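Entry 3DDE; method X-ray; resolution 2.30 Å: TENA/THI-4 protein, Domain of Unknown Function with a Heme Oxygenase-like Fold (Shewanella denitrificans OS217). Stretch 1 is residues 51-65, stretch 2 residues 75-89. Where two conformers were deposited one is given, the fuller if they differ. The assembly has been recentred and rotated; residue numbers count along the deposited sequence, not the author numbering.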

# COMPACT_ATOMS: atom_id res chain seq x y z
N TYR A 51 -19.50 2.28 -5.36
CA TYR A 51 -18.28 2.74 -6.00
C TYR A 51 -17.95 4.22 -5.69
O TYR A 51 -16.79 4.59 -5.57
CB TYR A 51 -18.29 2.45 -7.50
CG TYR A 51 -19.05 3.40 -8.42
CD1 TYR A 51 -18.50 4.61 -8.81
CD2 TYR A 51 -20.25 3.01 -8.99
CE1 TYR A 51 -19.14 5.45 -9.67
CE2 TYR A 51 -20.92 3.85 -9.88
CZ TYR A 51 -20.36 5.08 -10.21
OH TYR A 51 -21.01 5.94 -11.08
N THR A 52 -18.98 5.05 -5.53
CA THR A 52 -18.78 6.46 -5.23
C THR A 52 -18.06 6.64 -3.90
O THR A 52 -17.31 7.58 -3.71
CB THR A 52 -20.15 7.24 -5.28
OG1 THR A 52 -20.60 7.25 -6.63
CG2 THR A 52 -20.01 8.66 -4.81
N LYS A 53 -18.34 5.72 -2.99
CA LYS A 53 -17.77 5.66 -1.65
C LYS A 53 -16.23 5.64 -1.65
O LYS A 53 -15.58 6.08 -0.69
CB LYS A 53 -18.32 4.36 -1.05
CG LYS A 53 -17.95 3.98 0.36
CD LYS A 53 -18.81 2.77 0.83
CE LYS A 53 -18.71 1.51 -0.09
NZ LYS A 53 -19.75 0.44 0.27
N HIS A 54 -15.65 5.14 -2.74
CA HIS A 54 -14.20 5.00 -2.86
C HIS A 54 -13.50 6.07 -3.71
O HIS A 54 -12.27 6.10 -3.75
CB HIS A 54 -13.87 3.61 -3.42
CG HIS A 54 -14.24 2.48 -2.51
ND1 HIS A 54 -13.46 2.11 -1.43
CD2 HIS A 54 -15.32 1.66 -2.50
CE1 HIS A 54 -14.04 1.11 -0.80
NE2 HIS A 54 -15.17 0.81 -1.42
N ASN A 55 -14.25 6.96 -4.35
CA ASN A 55 -13.64 7.91 -5.28
C ASN A 55 -12.71 8.97 -4.69
O ASN A 55 -11.65 9.25 -5.28
CB ASN A 55 -14.69 8.48 -6.24
CG ASN A 55 -15.08 7.48 -7.31
OD1 ASN A 55 -14.49 6.38 -7.44
ND2 ASN A 55 -16.05 7.84 -8.10
N ALA A 56 -13.09 9.53 -3.54
CA ALA A 56 -12.25 10.48 -2.85
C ALA A 56 -10.93 9.80 -2.47
O ALA A 56 -9.87 10.38 -2.61
CB ALA A 56 -12.95 11.02 -1.58
N LYS A 57 -11.03 8.57 -2.01
CA LYS A 57 -9.88 7.78 -1.57
C LYS A 57 -8.93 7.44 -2.70
O LYS A 57 -7.74 7.68 -2.56
CB LYS A 57 -10.36 6.51 -0.90
CG LYS A 57 -11.12 6.76 0.37
CD LYS A 57 -11.49 5.45 1.02
CE LYS A 57 -12.18 5.70 2.31
NZ LYS A 57 -12.22 4.48 3.15
N ASN A 58 -9.43 6.91 -3.81
CA ASN A 58 -8.54 6.59 -4.91
C ASN A 58 -7.96 7.85 -5.61
O ASN A 58 -6.85 7.80 -6.15
CB ASN A 58 -9.10 5.49 -5.85
CG ASN A 58 -10.41 5.86 -6.55
OD1 ASN A 58 -10.58 6.95 -7.13
ND2 ASN A 58 -11.31 4.91 -6.57
N GLN A 59 -8.69 8.98 -5.55
CA GLN A 59 -8.17 10.24 -6.06
C GLN A 59 -7.00 10.72 -5.19
O GLN A 59 -5.96 11.14 -5.71
CB GLN A 59 -9.28 11.31 -6.10
CG GLN A 59 -8.84 12.69 -6.55
CD GLN A 59 -8.18 12.69 -7.93
OE1 GLN A 59 -8.84 12.90 -8.94
NE2 GLN A 59 -6.88 12.39 -7.97
N ALA A 60 -7.16 10.66 -3.88
CA ALA A 60 -6.09 11.05 -2.96
C ALA A 60 -4.86 10.13 -3.15
O ALA A 60 -3.73 10.56 -3.01
CB ALA A 60 -6.57 11.04 -1.48
N LEU A 61 -5.11 8.87 -3.51
CA LEU A 61 -4.03 7.90 -3.69
C LEU A 61 -3.05 8.26 -4.82
O LEU A 61 -1.84 8.00 -4.70
CB LEU A 61 -4.64 6.50 -3.89
CG LEU A 61 -3.75 5.27 -3.77
CD1 LEU A 61 -2.96 5.25 -2.45
CD2 LEU A 61 -4.62 4.03 -3.92
N VAL A 62 -3.55 8.86 -5.90
CA VAL A 62 -2.68 9.33 -6.99
C VAL A 62 -1.59 10.26 -6.42
O VAL A 62 -0.41 10.18 -6.81
CB VAL A 62 -3.47 10.11 -8.07
CG1 VAL A 62 -2.52 10.62 -9.20
CG2 VAL A 62 -4.65 9.28 -8.64
N GLY A 63 -1.99 11.16 -5.52
CA GLY A 63 -1.07 12.12 -4.91
C GLY A 63 -0.05 11.52 -3.95
O GLY A 63 1.04 12.03 -3.77
N ILE A 64 -0.42 10.40 -3.32
CA ILE A 64 0.48 9.70 -2.42
C ILE A 64 1.46 8.81 -3.18
O ILE A 64 2.63 8.75 -2.81
CB ILE A 64 -0.33 8.86 -1.41
CG1 ILE A 64 -1.19 9.79 -0.55
CG2 ILE A 64 0.61 8.03 -0.53
CD1 ILE A 64 -2.43 9.13 -0.05
N MSE A 65 0.99 8.11 -4.21
CA MSE A 65 1.81 7.14 -4.98
C MSE A 65 2.56 7.72 -6.17
O MSE A 65 3.59 7.18 -6.56
CB MSE A 65 0.94 6.01 -5.51
CG MSE A 65 0.25 5.24 -4.44
SE MSE A 65 1.43 4.42 -3.21
CE MSE A 65 2.12 3.01 -4.38
N SER A 75 -1.71 19.19 -5.72
CA SER A 75 -2.78 19.98 -5.07
C SER A 75 -4.14 19.54 -5.59
O SER A 75 -5.09 19.37 -4.81
CB SER A 75 -2.62 21.47 -5.31
OG SER A 75 -1.61 22.02 -4.50
N PHE A 76 -4.23 19.38 -6.91
CA PHE A 76 -5.47 18.95 -7.56
C PHE A 76 -6.00 17.64 -6.95
O PHE A 76 -7.20 17.53 -6.66
CB PHE A 76 -5.24 18.79 -9.08
CG PHE A 76 -6.39 18.17 -9.81
CD1 PHE A 76 -6.56 16.78 -9.82
CD2 PHE A 76 -7.31 18.95 -10.50
CE1 PHE A 76 -7.63 16.20 -10.49
CE2 PHE A 76 -8.39 18.38 -11.17
CZ PHE A 76 -8.55 17.00 -11.16
N CYS A 77 -5.13 16.65 -6.79
CA CYS A 77 -5.53 15.35 -6.23
C CYS A 77 -6.14 15.46 -4.84
O CYS A 77 -7.18 14.85 -4.58
CB CYS A 77 -4.35 14.39 -6.17
SG CYS A 77 -3.80 13.88 -7.78
N PHE A 78 -5.50 16.21 -3.95
CA PHE A 78 -6.01 16.34 -2.59
C PHE A 78 -7.22 17.25 -2.54
O PHE A 78 -8.17 16.99 -1.78
CB PHE A 78 -4.93 16.77 -1.59
CG PHE A 78 -3.76 15.81 -1.50
CD1 PHE A 78 -3.95 14.44 -1.56
CD2 PHE A 78 -2.48 16.29 -1.32
CE1 PHE A 78 -2.86 13.57 -1.45
CE2 PHE A 78 -1.40 15.42 -1.21
CZ PHE A 78 -1.59 14.08 -1.27
N HIS A 79 -7.21 18.30 -3.35
CA HIS A 79 -8.35 19.19 -3.40
C HIS A 79 -9.59 18.44 -3.84
O HIS A 79 -10.64 18.55 -3.19
CB HIS A 79 -8.14 20.35 -4.37
CG HIS A 79 -9.39 21.12 -4.65
ND1 HIS A 79 -10.02 21.88 -3.69
CD2 HIS A 79 -10.15 21.22 -5.77
CE1 HIS A 79 -11.11 22.43 -4.21
NE2 HIS A 79 -11.21 22.04 -5.46
N HIS A 80 -9.49 17.71 -4.94
CA HIS A 80 -10.64 16.97 -5.44
C HIS A 80 -11.08 15.82 -4.56
O HIS A 80 -12.27 15.51 -4.52
CB HIS A 80 -10.50 16.59 -6.91
CG HIS A 80 -10.81 17.73 -7.81
ND1 HIS A 80 -12.10 18.01 -8.22
CD2 HIS A 80 -10.04 18.75 -8.26
CE1 HIS A 80 -12.10 19.12 -8.93
NE2 HIS A 80 -10.86 19.59 -8.97
N ALA A 81 -10.14 15.19 -3.86
CA ALA A 81 -10.46 14.13 -2.90
C ALA A 81 -11.32 14.77 -1.80
O ALA A 81 -12.32 14.21 -1.35
CB ALA A 81 -9.17 13.50 -2.31
N HIS A 82 -10.92 15.96 -1.37
CA HIS A 82 -11.68 16.70 -0.35
C HIS A 82 -13.09 17.05 -0.84
O HIS A 82 -14.06 16.93 -0.08
CB HIS A 82 -10.93 17.96 0.04
CG HIS A 82 -11.68 18.87 0.96
ND1 HIS A 82 -12.02 20.16 0.62
CD2 HIS A 82 -12.16 18.67 2.21
CE1 HIS A 82 -12.65 20.72 1.64
NE2 HIS A 82 -12.76 19.84 2.61
N GLU A 83 -13.20 17.48 -2.09
CA GLU A 83 -14.49 17.83 -2.69
C GLU A 83 -15.41 16.61 -2.85
O GLU A 83 -16.63 16.73 -2.65
CB GLU A 83 -14.32 18.55 -4.04
CG GLU A 83 -13.78 19.95 -3.89
CD GLU A 83 -14.66 20.79 -2.98
OE1 GLU A 83 -15.82 21.06 -3.35
OE2 GLU A 83 -14.17 21.18 -1.89
N GLU A 84 -14.83 15.45 -3.18
CA GLU A 84 -15.61 14.22 -3.32
C GLU A 84 -16.00 13.54 -2.01
O GLU A 84 -16.92 12.75 -1.99
CB GLU A 84 -14.85 13.19 -4.16
CG GLU A 84 -14.67 13.61 -5.59
CD GLU A 84 -15.99 13.84 -6.29
OE1 GLU A 84 -16.68 12.84 -6.57
OE2 GLU A 84 -16.33 15.02 -6.55
N ALA A 85 -15.29 13.82 -0.92
CA ALA A 85 -15.56 13.11 0.34
C ALA A 85 -17.02 13.22 0.77
O ALA A 85 -17.59 14.32 0.84
CB ALA A 85 -14.62 13.57 1.45
N GLY A 86 -17.63 12.05 1.02
CA GLY A 86 -19.01 11.95 1.45
C GLY A 86 -20.08 11.98 0.35
O GLY A 86 -21.26 11.73 0.64
N HIS A 87 -19.68 12.25 -0.89
CA HIS A 87 -20.60 12.32 -2.03
C HIS A 87 -21.54 11.11 -2.09
O HIS A 87 -22.68 11.24 -2.55
CB HIS A 87 -19.79 12.48 -3.33
CG HIS A 87 -20.62 12.73 -4.55
ND1 HIS A 87 -21.47 13.81 -4.67
CD2 HIS A 87 -20.68 12.08 -5.73
CE1 HIS A 87 -22.05 13.79 -5.86
NE2 HIS A 87 -21.58 12.75 -6.52
N GLU A 88 -21.07 9.95 -1.62
CA GLU A 88 -21.91 8.75 -1.60
C GLU A 88 -23.15 8.92 -0.70
O GLU A 88 -24.18 8.28 -0.90
CB GLU A 88 -21.12 7.48 -1.19
CG GLU A 88 -20.77 7.27 0.31
CD GLU A 88 -19.63 8.13 0.82
OE1 GLU A 88 -19.02 8.86 0.00
OE2 GLU A 88 -19.34 8.09 2.05
N LEU A 89 -23.06 9.79 0.29
CA LEU A 89 -24.20 10.02 1.18
C LEU A 89 -25.40 10.56 0.42
O LEU A 89 -26.53 10.27 0.79
CB LEU A 89 -23.82 10.92 2.36
CG LEU A 89 -22.80 10.26 3.30
CD1 LEU A 89 -22.39 11.21 4.41
CD2 LEU A 89 -23.38 8.98 3.89

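Two helices, 55-65 and 75-84, lie nearly antiparallel, their N-to-C directions 164° apart and their axes only 7.7 Å apart at closest approach. Small residues make such closeness possible. Ala56 and Ala81 have CA atoms just 4.1 Å apart, and the CB of Ala81 lies 3.2 Å from the backbone O of Ala56, so a methyl group packs directly against the neighbouring helix's main chain. That same O accepts a hydrogen bond from Ala60 N within its own helix. No hydrogen bond joins the two stretches; their contact rests on packing.

Apolar contacts extend along the pair. Ala60 CB meets Ala81 CB at 3.7 Å, and Val62 CG1 lies 3.8 Å from Cys77 SG. Phe78 points away at its CA-to-CB bond, yet its ring swings back: the ring edge, whose C-H groups carry slight positive charge, meets the carbonyl Ala60 O, 3.5 Å from Phe78 CE1; Ile64 CG1 adds an apolar contact, 4.2 Å from Phe78 CE1. Gly63 leaves room for this ring, since a CB there would lie 2.9 Å from Phe78 CE1, a clash.

Gln59 provides the knob-into-hole contact, seated among Phe76, Cys77, His80 and Ala81. Its chi1 is t and its chi2 p; the aliphatic CG comes within 3.4 Å of Cys77 O, while NE2 lies 3.4 Å from Cys77 SG. A long side chain can thus fill the groove with methylenes as well as its amide.

At the end of helix 75-84, a type II turn from Glu84 to His87 redirects the chain, with Gly86 suited to its positive phi of 84°. His87 N closes the turn by bonding to Glu84 O at 3.0 Å. Where the turn ends, Thr52 CG2 packs 3.6 Å from both His87 CD2 and Glu88 N, using its methyl here while OG1 is hydrogen-bonded elsewhere in the structure. The CB and CG of Glu88 pack against the start of Lys53, with Glu88 CG 4.0 Å from Lys53 CB.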